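Local coordinates for pseudouridine synthase (Pyrococcus abyssi, PDB 2AUS), which probably isomerises uridine to pseudouridine in RNA, as the Cbf5 member of the TruB family, at residues 183-186 / 187-191; 323-326 / 327-331; 217-220 / 221-225; 38-41 / 42-45; 302-306 / 307-311. All blocks are in the same frame, centred on the assembly; numbering follows the deposited sequence.

Along the chain the order is contact 4, contact 1, contact 3, contact 5 and contact 2. Contacts 1 and 3 lie on helices 180-191 and 217-228, both in the TruB C-terminal domain, yet their centres are about 41 Å apart. In the PUA domain, strand 296-302 leads into contact 5, and its antiparallel partner in the sheet, strand 316-323, leads into contact 2; the two centres are about 25 Å apart. Contact 3 lies about 17 Å from contact 4, centre to centre. Contacts 2 and 4 touch: Trp329 packs on Arg38 and Leu42, with Trp329 CH2 3.8 Å from Arg38 CD, which brings the C-terminal segment after the PUA strands against helix 40-45 near the N-terminus.

Contact 1: residues 183-186 / 187-191; sequences LIHH and IGLAL
Leu183 and Ile187 stand one turn apart on the alpha-helix 180-191, an i to i+4 pair whose side chains slant across each other, with Leu183 CG 4.1 Å from Ile187 CD1. Placing CG1 of Ile187 beside its own backbone N (chi1 -74°) carries this branch back over the preceding turn, 3.2 Å from Leu183 O. Both residues are buried, as branched aliphatics should be here: they press on Phe132, and Ile187 also reaches Met114 of strand 108-116 and Met129 of helix 122-131.

His185 and Leu189 make the equivalent pair on an exposed flank, where an imidazole can meet water while its ring gives Leu189 an apolar surface to lie against. Leu189 CG lies 4.3 Å above the plane of the His185 ring, displaced toward the rim, and CD1 comes obliquely to within 4.0 Å of His185 NE2. Gly188 is buried between these flanks, donates to Ile184 O, and is also joined by a backbone bond to Gly194 beyond the helix. Ala190 is small enough to let Phe132 come close; its N donates to His186 O at 3.0 Å (153° at the hydrogen), and its CB lies 3.5 Å from that same oxygen.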
# COMPACT_ATOMS: atom_id res chain seq x y z
N LEU A 183 9.07 -25.66 -7.72
CA LEU A 183 9.77 -25.99 -8.96
C LEU A 183 11.14 -25.31 -8.94
O LEU A 183 12.16 -25.92 -9.27
CB LEU A 183 8.98 -25.50 -10.17
CG LEU A 183 9.72 -25.61 -11.51
CD1 LEU A 183 9.87 -27.07 -11.89
CD2 LEU A 183 8.97 -24.85 -12.59
N ILE A 184 11.16 -24.04 -8.56
CA ILE A 184 12.42 -23.30 -8.52
C ILE A 184 13.34 -23.87 -7.45
O ILE A 184 14.54 -23.97 -7.65
CB ILE A 184 12.18 -21.78 -8.28
CG1 ILE A 184 11.59 -21.15 -9.55
CG2 ILE A 184 13.48 -21.08 -7.88
CD1 ILE A 184 11.42 -19.65 -9.50
N HIS A 185 12.76 -24.25 -6.32
CA HIS A 185 13.54 -24.83 -5.23
C HIS A 185 14.23 -26.11 -5.72
O HIS A 185 15.41 -26.32 -5.45
CB HIS A 185 12.62 -25.14 -4.05
CG HIS A 185 13.32 -25.74 -2.87
ND1 HIS A 185 14.23 -25.04 -2.10
CD2 HIS A 185 13.25 -26.98 -2.32
CE1 HIS A 185 14.68 -25.82 -1.13
NE2 HIS A 185 14.10 -27.00 -1.24
N HIS A 186 13.50 -26.95 -6.45
CA HIS A 186 14.06 -28.19 -6.96
C HIS A 186 15.14 -27.95 -8.01
O HIS A 186 16.08 -28.74 -8.13
CB HIS A 186 12.96 -29.08 -7.53
CG HIS A 186 12.05 -29.66 -6.48
ND1 HIS A 186 11.20 -30.72 -6.73
CD2 HIS A 186 11.89 -29.34 -5.18
CE1 HIS A 186 10.55 -31.02 -5.62
NE2 HIS A 186 10.95 -30.20 -4.67
N ILE A 187 14.99 -26.88 -8.78
CA ILE A 187 15.96 -26.54 -9.80
C ILE A 187 17.23 -26.09 -9.09
O ILE A 187 18.34 -26.37 -9.55
CB ILE A 187 15.45 -25.40 -10.72
CG1 ILE A 187 14.36 -25.94 -11.66
CG2 ILE A 187 16.60 -24.79 -11.50
CD1 ILE A 187 13.67 -24.86 -12.50
N GLY A 188 17.07 -25.42 -7.96
CA GLY A 188 18.21 -24.96 -7.20
C GLY A 188 18.96 -26.14 -6.61
O GLY A 188 20.19 -26.12 -6.51
N LEU A 189 18.21 -27.17 -6.20
CA LEU A 189 18.81 -28.37 -5.62
C LEU A 189 19.59 -29.12 -6.69
O LEU A 189 20.67 -29.63 -6.44
CB LEU A 189 17.73 -29.29 -5.03
CG LEU A 189 17.12 -28.87 -3.70
CD1 LEU A 189 16.03 -29.85 -3.31
CD2 LEU A 189 18.19 -28.81 -2.62
N ALA A 190 19.02 -29.17 -7.89
CA ALA A 190 19.65 -29.86 -9.01
C ALA A 190 20.95 -29.16 -9.42
O ALA A 190 21.91 -29.82 -9.83
CB ALA A 190 18.69 -29.92 -10.19
N LEU A 191 20.97 -27.84 -9.32
CA LEU A 191 22.16 -27.06 -9.67
C LEU A 191 23.20 -27.15 -8.57
O LEU A 191 24.36 -26.78 -8.77
CB LEU A 191 21.79 -25.59 -9.90
CG LEU A 191 20.97 -25.32 -11.16
CD1 LEU A 191 20.60 -23.85 -11.22
CD2 LEU A 191 21.77 -25.72 -12.39

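Contact 2: residues 323-326 / 327-331; sequences VFMP and RDWYP
Met325 sets CG anti to its backbone N (chi1 176°) and then bends at chi2 and chi3, which doubles the thioether back toward Trp329 and Tyr330. Trp329 answers with CG anti to its carbonyl carbon (chi1 -70°), a setting that carries the indole back to the Met325-Pro326 pair. The sulfur SD approaches the indole at an oblique angle, 3.3 Å from Trp329 CE3. The same atom comes to Tyr330 at the ring edge, near its plane, 3.9 Å from CD2, while the methyl CE lies 3.9 Å from Tyr330 CE2. A methionine suits this place because its flexible, polarisable chain can fit two differently turned rings.

Pro326 covers one face of the indole: CG sits over the five-membered ring in a CH-pi contact, and CD lies 3.8 Å from Trp329 CD2. On the backbone, a water spans the turn, donating to Pro326 O at 2.7 Å and accepting from Tyr330 N at 2.9 Å. Cutting Trp329 back to an alanine would probably rob the Pro326 ring of its aromatic partner and open a gap beside the Met325 sulfur. Tyr46 meets the indole as well, and the Tyr330 hydroxyl is hydrogen-bonded to Glu295 and Lys293, while its ring packs on Val260 of helix 257-264. Paired Met-aromatic contacts and a proline-indole CH-pi contact thus line this turn, which follows strand 316-323 of the PUA domain sheet.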
# COMPACT_ATOMS: atom_id res chain seq x y z
N VAL A 323 -25.78 -24.68 -12.11
CA VAL A 323 -26.58 -24.08 -13.18
C VAL A 323 -26.32 -22.58 -13.23
O VAL A 323 -26.30 -21.92 -12.20
CB VAL A 323 -28.10 -24.30 -12.94
CG1 VAL A 323 -28.90 -23.57 -14.00
CG2 VAL A 323 -28.42 -25.79 -12.99
N PHE A 324 -26.09 -22.05 -14.43
CA PHE A 324 -25.85 -20.62 -14.61
C PHE A 324 -27.03 -19.93 -15.29
O PHE A 324 -27.36 -18.79 -14.98
CB PHE A 324 -24.58 -20.42 -15.43
CG PHE A 324 -23.35 -20.87 -14.73
CD1 PHE A 324 -22.77 -20.08 -13.75
CD2 PHE A 324 -22.83 -22.13 -14.97
CE1 PHE A 324 -21.66 -20.52 -13.02
CE2 PHE A 324 -21.73 -22.59 -14.25
CZ PHE A 324 -21.15 -21.78 -13.27
N MET A 325 -27.65 -20.64 -16.22
CA MET A 325 -28.79 -20.14 -16.99
C MET A 325 -30.01 -19.79 -16.11
O MET A 325 -30.51 -20.64 -15.39
CB MET A 325 -29.18 -21.21 -18.01
CG MET A 325 -30.42 -20.93 -18.83
SD MET A 325 -30.14 -19.62 -20.00
CE MET A 325 -28.88 -20.39 -21.05
N PRO A 326 -30.48 -18.53 -16.15
CA PRO A 326 -31.65 -18.21 -15.32
C PRO A 326 -32.89 -18.92 -15.91
O PRO A 326 -32.93 -19.20 -17.11
CB PRO A 326 -31.73 -16.69 -15.41
CG PRO A 326 -31.13 -16.39 -16.77
CD PRO A 326 -29.96 -17.33 -16.83
N ARG A 327 -33.88 -19.20 -15.06
CA ARG A 327 -35.08 -19.90 -15.51
C ARG A 327 -35.91 -19.18 -16.57
O ARG A 327 -36.68 -19.81 -17.29
CB ARG A 327 -35.99 -20.19 -14.31
CG ARG A 327 -35.38 -21.14 -13.30
CD ARG A 327 -36.15 -21.09 -11.99
NE ARG A 327 -35.49 -21.86 -10.95
CZ ARG A 327 -35.91 -23.04 -10.50
NH1 ARG A 327 -37.01 -23.59 -11.01
NH2 ARG A 327 -35.23 -23.67 -9.55
N ASP A 328 -35.74 -17.87 -16.68
CA ASP A 328 -36.52 -17.05 -17.60
C ASP A 328 -36.07 -16.93 -19.06
O ASP A 328 -36.87 -16.53 -19.92
CB ASP A 328 -36.66 -15.64 -17.00
CG ASP A 328 -37.54 -14.72 -17.84
OD1 ASP A 328 -36.99 -13.98 -18.69
OD2 ASP A 328 -38.79 -14.76 -17.64
N TRP A 329 -34.82 -17.26 -19.37
CA TRP A 329 -34.34 -17.14 -20.74
C TRP A 329 -34.98 -18.15 -21.67
O TRP A 329 -35.37 -17.81 -22.78
CB TRP A 329 -32.81 -17.24 -20.79
CG TRP A 329 -32.13 -16.03 -20.19
CD1 TRP A 329 -32.73 -14.99 -19.53
CD2 TRP A 329 -30.73 -15.77 -20.16
NE1 TRP A 329 -31.78 -14.10 -19.08
CE2 TRP A 329 -30.54 -14.56 -19.45
CE3 TRP A 329 -29.60 -16.44 -20.64
CZ2 TRP A 329 -29.28 -14.00 -19.24
CZ3 TRP A 329 -28.34 -15.89 -20.43
CH2 TRP A 329 -28.20 -14.68 -19.72
N TYR A 330 -35.08 -19.40 -21.22
CA TYR A 330 -35.70 -20.46 -22.02
C TYR A 330 -36.78 -21.01 -21.08
O TYR A 330 -36.65 -22.09 -20.51
CB TYR A 330 -34.68 -21.56 -22.36
CG TYR A 330 -33.62 -21.11 -23.34
CD1 TYR A 330 -33.68 -21.49 -24.68
CD2 TYR A 330 -32.55 -20.31 -22.93
CE1 TYR A 330 -32.70 -21.08 -25.59
CE2 TYR A 330 -31.57 -19.89 -23.83
CZ TYR A 330 -31.66 -20.28 -25.16
OH TYR A 330 -30.73 -19.84 -26.07
N PRO A 331 -37.87 -20.26 -20.94
CA PRO A 331 -38.99 -20.62 -20.06
C PRO A 331 -39.76 -21.89 -20.34
O PRO A 331 -39.92 -22.29 -21.50
CB PRO A 331 -39.90 -19.40 -20.17
CG PRO A 331 -39.76 -19.05 -21.62
CD PRO A 331 -38.25 -19.13 -21.82
O HOH W 1 -33.99 -20.84 -18.97

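Contact 3: residues 217-220 / 221-225; sequences LHDL and VDYYH
Asp219 and Tyr223 meet one turn apart on helix 217-228, and the first shell is an oxygen under a ring. The carbonyl O of Asp219 lies 3.1 Å from the Tyr223 ring plane, over one face and offset toward the rim, while Asp219 CB stands 3.8 Å from Tyr223 CE1. A chi1 of -62° lays the phenol back over the preceding turn. The same oxygen accepts from Tyr223 N at 2.8 Å, the hydrogen nearly in line (164°), so backbone and ring close on one carbonyl. Were Tyr223 a serine, the Asp219 carbonyl would be likely to lose its aromatic cover, with a gap beside Ile236 and Ala239 of helix 234-239, on which the ring packs.

Further out, the Asp219 carboxylate is held by OD2, which accepts from Thr216 N just before the helix. An aspartate suits this early position because it can take up a backbone N-H that the first turn does not use. Leu217 and Leu220, apolar and buried, set the helix against Leu51 of strand 47-53, Leu217 reaching helix 59-69 too.

Asp222 N donates to His218 O at 3.0 Å, and the Asp222 carboxylate forms salt bridges with basic side chains of another protein's chain. Asp219 OD1 lies 5.5 Å from Asp222 OD2 and makes a long, weak ion pair with that protein. The partners of Asp222 probably offset these like charges, consistent with an acidic flank that binds the neighbouring protein through charge.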
# COMPACT_ATOMS: atom_id res chain seq x y z
N LEU A 217 -7.25 -2.73 -12.33
CA LEU A 217 -8.24 -2.17 -11.42
C LEU A 217 -8.55 -0.71 -11.78
O LEU A 217 -9.69 -0.26 -11.67
CB LEU A 217 -7.72 -2.28 -9.99
CG LEU A 217 -7.61 -3.73 -9.50
CD1 LEU A 217 -6.71 -3.82 -8.27
CD2 LEU A 217 -9.01 -4.24 -9.19
N HIS A 218 -7.52 0.02 -12.20
CA HIS A 218 -7.72 1.41 -12.58
C HIS A 218 -8.53 1.48 -13.85
O HIS A 218 -9.36 2.37 -14.01
CB HIS A 218 -6.37 2.11 -12.76
CG HIS A 218 -5.72 2.51 -11.47
ND1 HIS A 218 -4.40 2.89 -11.38
CD2 HIS A 218 -6.23 2.60 -10.21
CE1 HIS A 218 -4.12 3.20 -10.12
NE2 HIS A 218 -5.21 3.03 -9.40
N ASP A 219 -8.30 0.54 -14.76
CA ASP A 219 -9.07 0.50 -15.99
C ASP A 219 -10.53 0.34 -15.62
O ASP A 219 -11.38 1.06 -16.13
CB ASP A 219 -8.66 -0.67 -16.88
CG ASP A 219 -7.30 -0.48 -17.50
OD1 ASP A 219 -6.87 0.68 -17.64
OD2 ASP A 219 -6.68 -1.51 -17.87
N LEU A 220 -10.82 -0.61 -14.73
CA LEU A 220 -12.19 -0.87 -14.30
C LEU A 220 -12.84 0.35 -13.67
O LEU A 220 -14.01 0.63 -13.93
CB LEU A 220 -12.23 -2.04 -13.31
CG LEU A 220 -11.95 -3.42 -13.89
CD1 LEU A 220 -12.11 -4.47 -12.79
CD2 LEU A 220 -12.91 -3.70 -15.04
N VAL A 221 -12.09 1.05 -12.82
CA VAL A 221 -12.63 2.24 -12.17
C VAL A 221 -13.01 3.27 -13.23
O VAL A 221 -14.11 3.80 -13.22
CB VAL A 221 -11.60 2.87 -11.21
CG1 VAL A 221 -12.10 4.24 -10.74
CG2 VAL A 221 -11.38 1.94 -10.01
N ASP A 222 -12.10 3.52 -14.17
CA ASP A 222 -12.36 4.50 -15.21
C ASP A 222 -13.47 4.12 -16.18
O ASP A 222 -14.29 4.97 -16.56
CB ASP A 222 -11.08 4.81 -15.98
CG ASP A 222 -9.98 5.34 -15.08
OD1 ASP A 222 -10.28 5.70 -13.92
OD2 ASP A 222 -8.81 5.39 -15.52
N TYR A 223 -13.51 2.86 -16.59
CA TYR A 223 -14.54 2.41 -17.52
C TYR A 223 -15.92 2.43 -16.87
O TYR A 223 -16.93 2.71 -17.52
CB TYR A 223 -14.22 1.00 -18.01
CG TYR A 223 -12.92 0.90 -18.78
CD1 TYR A 223 -12.31 -0.33 -18.98
CD2 TYR A 223 -12.32 2.03 -19.35
CE1 TYR A 223 -11.15 -0.46 -19.72
CE2 TYR A 223 -11.15 1.92 -20.10
CZ TYR A 223 -10.57 0.67 -20.28
OH TYR A 223 -9.41 0.54 -21.01
N TYR A 224 -15.96 2.12 -15.58
CA TYR A 224 -17.23 2.12 -14.87
C TYR A 224 -17.73 3.56 -14.79
O TYR A 224 -18.93 3.80 -14.86
CB TYR A 224 -17.04 1.54 -13.47
CG TYR A 224 -18.34 1.22 -12.78
CD1 TYR A 224 -18.80 2.02 -11.74
CD2 TYR A 224 -19.10 0.12 -13.16
CE1 TYR A 224 -20.00 1.73 -11.09
CE2 TYR A 224 -20.30 -0.18 -12.52
CZ TYR A 224 -20.74 0.63 -11.49
OH TYR A 224 -21.92 0.35 -10.85
N HIS A 225 -16.79 4.49 -14.66
CA HIS A 225 -17.11 5.92 -14.61
C HIS A 225 -17.66 6.37 -15.96
O HIS A 225 -18.66 7.06 -16.03
CB HIS A 225 -15.86 6.74 -14.27
CG HIS A 225 -15.68 7.00 -12.81
ND1 HIS A 225 -16.16 8.14 -12.20
CD2 HIS A 225 -15.10 6.27 -11.83
CE1 HIS A 225 -15.88 8.10 -10.90
NE2 HIS A 225 -15.24 6.97 -10.66

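Contact 4: residues 38-41 / 42-45; sequences RPIE and LHIQ
Pro39 is the N-cap residue of helix 40-45, and its carbonyl opens the first turn by accepting from His43 N at 2.9 Å, with 163° at the hydrogen. Proline fits here, having no N-H to offer and a backbone already restrained ahead of the helix. Its ring runs alongside Leu42, the two pointing the same way, with CD 4.0 Å from Leu42 CD1.

Ile40 sets CG1 anti to its backbone N (chi1 -170°), which sends CD1 down the helix, 4.2 Å from His43 CD2 in an oblique approach and 4.3 Å from Ile44 CG1. Ile40 and Ile44 also pack on Trp227 of helix 217-228, so branched aliphatics suit both positions.

Two waters tie Arg38 to His43. One accepts from Arg38 N and is hydrogen-bonded to His43 ND1 at 2.7 Å. The other lies in the guanidinium plane at its edge, accepts from Arg38 NH2 at 2.9 Å and donates to His43 O at 3.0 Å. The far side of the imidazole is occupied as well, since NE2 is hydrogen-bonded to the carbonyls of Ile240 and Arg237, while Arg38 NH2 forms a salt bridge to Glu244. A histidine can bridge in this way because its ring carries nitrogens on two sides. The arrangement is the first turn of a short helix with proline at the N-cap position, held by two water bridges and joined to residues 237-244 by the His43 NE2 bonds and the Arg38 salt bridge.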
# COMPACT_ATOMS: atom_id res chain seq x y z
N ARG A 38 -25.26 -9.44 -25.05
CA ARG A 38 -26.15 -9.29 -23.91
C ARG A 38 -26.22 -7.85 -23.41
O ARG A 38 -25.22 -7.15 -23.39
CB ARG A 38 -25.70 -10.23 -22.78
CG ARG A 38 -25.88 -11.71 -23.15
CD ARG A 38 -25.89 -12.65 -21.94
NE ARG A 38 -24.54 -12.98 -21.52
CZ ARG A 38 -24.01 -14.21 -21.53
NH1 ARG A 38 -24.71 -15.25 -21.94
NH2 ARG A 38 -22.75 -14.37 -21.16
N PRO A 39 -27.43 -7.39 -23.04
CA PRO A 39 -27.59 -6.02 -22.54
C PRO A 39 -26.54 -5.83 -21.45
O PRO A 39 -26.31 -6.74 -20.65
CB PRO A 39 -29.01 -6.02 -21.99
CG PRO A 39 -29.72 -7.00 -22.89
CD PRO A 39 -28.71 -8.12 -23.03
N ILE A 40 -25.91 -4.65 -21.41
CA ILE A 40 -24.83 -4.39 -20.46
C ILE A 40 -24.99 -4.91 -19.03
O ILE A 40 -24.05 -5.49 -18.48
CB ILE A 40 -24.46 -2.88 -20.42
CG1 ILE A 40 -23.17 -2.69 -19.61
CG2 ILE A 40 -25.60 -2.07 -19.82
CD1 ILE A 40 -22.01 -3.52 -20.12
N GLU A 41 -26.16 -4.72 -18.43
CA GLU A 41 -26.38 -5.22 -17.07
C GLU A 41 -26.24 -6.74 -17.03
O GLU A 41 -25.56 -7.28 -16.16
CB GLU A 41 -27.77 -4.84 -16.57
CG GLU A 41 -27.96 -3.38 -16.23
CD GLU A 41 -27.06 -2.93 -15.10
OE1 GLU A 41 -26.72 -3.77 -14.24
OE2 GLU A 41 -26.71 -1.73 -15.06
N LEU A 42 -26.90 -7.42 -17.96
CA LEU A 42 -26.84 -8.87 -18.02
C LEU A 42 -25.42 -9.34 -18.28
O LEU A 42 -24.96 -10.33 -17.72
CB LEU A 42 -27.76 -9.42 -19.12
CG LEU A 42 -29.21 -9.66 -18.74
CD1 LEU A 42 -29.94 -10.29 -19.93
CD2 LEU A 42 -29.28 -10.60 -17.53
N HIS A 43 -24.73 -8.61 -19.16
CA HIS A 43 -23.35 -8.91 -19.51
C HIS A 43 -22.49 -8.95 -18.25
O HIS A 43 -21.64 -9.84 -18.08
CB HIS A 43 -22.83 -7.82 -20.46
CG HIS A 43 -21.41 -8.02 -20.88
ND1 HIS A 43 -21.01 -9.06 -21.70
CD2 HIS A 43 -20.29 -7.30 -20.63
CE1 HIS A 43 -19.71 -8.96 -21.94
NE2 HIS A 43 -19.25 -7.90 -21.30
N ILE A 44 -22.71 -7.99 -17.36
CA ILE A 44 -21.95 -7.92 -16.12
C ILE A 44 -22.41 -9.02 -15.16
O ILE A 44 -21.59 -9.63 -14.49
CB ILE A 44 -22.12 -6.52 -15.47
CG1 ILE A 44 -21.41 -5.48 -16.34
CG2 ILE A 44 -21.56 -6.53 -14.05
CD1 ILE A 44 -21.46 -4.07 -15.78
N GLN A 45 -23.71 -9.27 -15.13
CA GLN A 45 -24.27 -10.31 -14.26
C GLN A 45 -23.70 -11.68 -14.60
O GLN A 45 -23.60 -12.55 -13.73
CB GLN A 45 -25.79 -10.37 -14.43
CG GLN A 45 -26.57 -9.31 -13.68
CD GLN A 45 -26.75 -9.66 -12.21
OE1 GLN A 45 -27.31 -10.72 -11.88
NE2 GLN A 45 -26.28 -8.79 -11.33
O HOH W 2 -22.51 -9.80 -23.84
O HOH W 3 -21.66 -11.83 -20.33

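Contact 5: residues 302-306 / 307-311; sequences AMMST and QEMIE
Met304 lays its side chain across that of Met309, the two crossing at a slant with CG to CG at 3.5 Å. To get there Met304 CG takes the position between backbone N and carbonyl carbon (chi1 40°). Met309 bends at its thioether, and its methyl CE comes 3.1 Å from Met304 O and also faces the Ala302 methyl. Long, unbranched methionines suit the join between loop and helix, where flexible apolar chains can adapt to one another and to Ala302.

Ser305 then caps the helix. Its short hydroxyl, turned back between N and the carbonyl carbon (chi1 64°), accepts from Glu308 N at 3.3 Å along a nearly straight line (164°), while its own carbonyl accepts from Met309 N at 2.9 Å. A serine is a classic N-cap because it supplies an acceptor to the first turn. The Glu308 side chain extends back beside this cap: OE1 lies 3.2 Å from Met304 CB, and CD is 3.6 Å from Ser305 OG. Its negative charge is probably favoured by the positive end of the helix dipole.

On another flank Thr306 and Ile310 lie side by side, Thr306 CG2 being 3.7 Å from Ile310 CD1. The threonine serves two purposes, because its OG1 is hydrogen-bonded to Asn278 O and Ile281 N while its methyl joins the apolar side. Helix 306-311, which connects strands 296-302 and 316-323 along the chain, packs on the PUA sheet with Met309 on Ile274 and Leu277 of strand 274-278 and Ile310 on Ile19 of strand 18-20.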
# COMPACT_ATOMS: atom_id res chain seq x y z
N ALA A 302 -19.79 -35.61 -16.70
CA ALA A 302 -20.32 -36.51 -17.70
C ALA A 302 -20.59 -37.87 -17.05
O ALA A 302 -19.77 -38.35 -16.28
CB ALA A 302 -19.34 -36.66 -18.85
N MET A 303 -21.74 -38.46 -17.37
CA MET A 303 -22.10 -39.76 -16.82
C MET A 303 -21.82 -40.87 -17.82
O MET A 303 -21.85 -42.05 -17.48
CB MET A 303 -23.58 -39.77 -16.42
CG MET A 303 -23.88 -38.89 -15.22
SD MET A 303 -22.86 -39.35 -13.78
CE MET A 303 -21.63 -38.08 -13.80
N MET A 304 -21.57 -40.47 -19.06
CA MET A 304 -21.24 -41.42 -20.11
C MET A 304 -20.25 -40.78 -21.07
O MET A 304 -19.90 -39.61 -20.93
CB MET A 304 -22.50 -41.90 -20.84
CG MET A 304 -23.57 -40.87 -21.11
SD MET A 304 -25.03 -41.62 -21.89
CE MET A 304 -25.94 -42.17 -20.46
N SER A 305 -19.77 -41.56 -22.02
CA SER A 305 -18.80 -41.08 -23.00
C SER A 305 -19.51 -40.48 -24.20
O SER A 305 -20.72 -40.66 -24.37
CB SER A 305 -17.92 -42.23 -23.47
OG SER A 305 -18.70 -43.18 -24.16
N THR A 306 -18.75 -39.77 -25.03
CA THR A 306 -19.31 -39.17 -26.23
C THR A 306 -20.02 -40.22 -27.06
O THR A 306 -21.14 -40.00 -27.52
CB THR A 306 -18.21 -38.53 -27.11
OG1 THR A 306 -17.71 -37.34 -26.49
CG2 THR A 306 -18.77 -38.18 -28.48
N GLN A 307 -19.36 -41.36 -27.24
CA GLN A 307 -19.91 -42.44 -28.04
C GLN A 307 -21.24 -42.94 -27.48
O GLN A 307 -22.19 -43.16 -28.22
CB GLN A 307 -18.92 -43.60 -28.11
CG GLN A 307 -19.30 -44.67 -29.13
CD GLN A 307 -19.58 -44.08 -30.51
OE1 GLN A 307 -18.77 -43.31 -31.04
NE2 GLN A 307 -20.72 -44.43 -31.08
N GLU A 308 -21.30 -43.13 -26.17
CA GLU A 308 -22.52 -43.58 -25.53
C GLU A 308 -23.64 -42.55 -25.71
O GLU A 308 -24.79 -42.91 -25.97
CB GLU A 308 -22.28 -43.86 -24.05
CG GLU A 308 -21.83 -45.29 -23.77
CD GLU A 308 -20.96 -45.41 -22.53
OE1 GLU A 308 -21.26 -44.74 -21.53
OE2 GLU A 308 -19.99 -46.20 -22.57
N MET A 309 -23.30 -41.28 -25.58
CA MET A 309 -24.29 -40.22 -25.73
C MET A 309 -24.86 -40.19 -27.15
O MET A 309 -26.03 -39.85 -27.35
CB MET A 309 -23.69 -38.86 -25.36
CG MET A 309 -23.49 -38.69 -23.87
SD MET A 309 -22.91 -37.06 -23.37
CE MET A 309 -21.34 -37.46 -22.61
N ILE A 310 -24.04 -40.56 -28.12
CA ILE A 310 -24.49 -40.58 -29.50
C ILE A 310 -25.29 -41.85 -29.80
O ILE A 310 -26.34 -41.79 -30.44
CB ILE A 310 -23.30 -40.52 -30.47
CG1 ILE A 310 -22.51 -39.24 -30.24
CG2 ILE A 310 -23.81 -40.56 -31.91
CD1 ILE A 310 -21.22 -39.18 -31.01
N GLU A 311 -24.80 -42.99 -29.31
CA GLU A 311 -25.46 -44.27 -29.54
C GLU A 311 -26.78 -44.43 -28.79
O GLU A 311 -27.82 -44.66 -29.41
CB GLU A 311 -24.53 -45.42 -29.15
CG GLU A 311 -23.19 -45.42 -29.85
CD GLU A 311 -22.27 -46.52 -29.35
OE1 GLU A 311 -22.08 -46.63 -28.12
OE2 GLU A 311 -21.73 -47.27 -30.20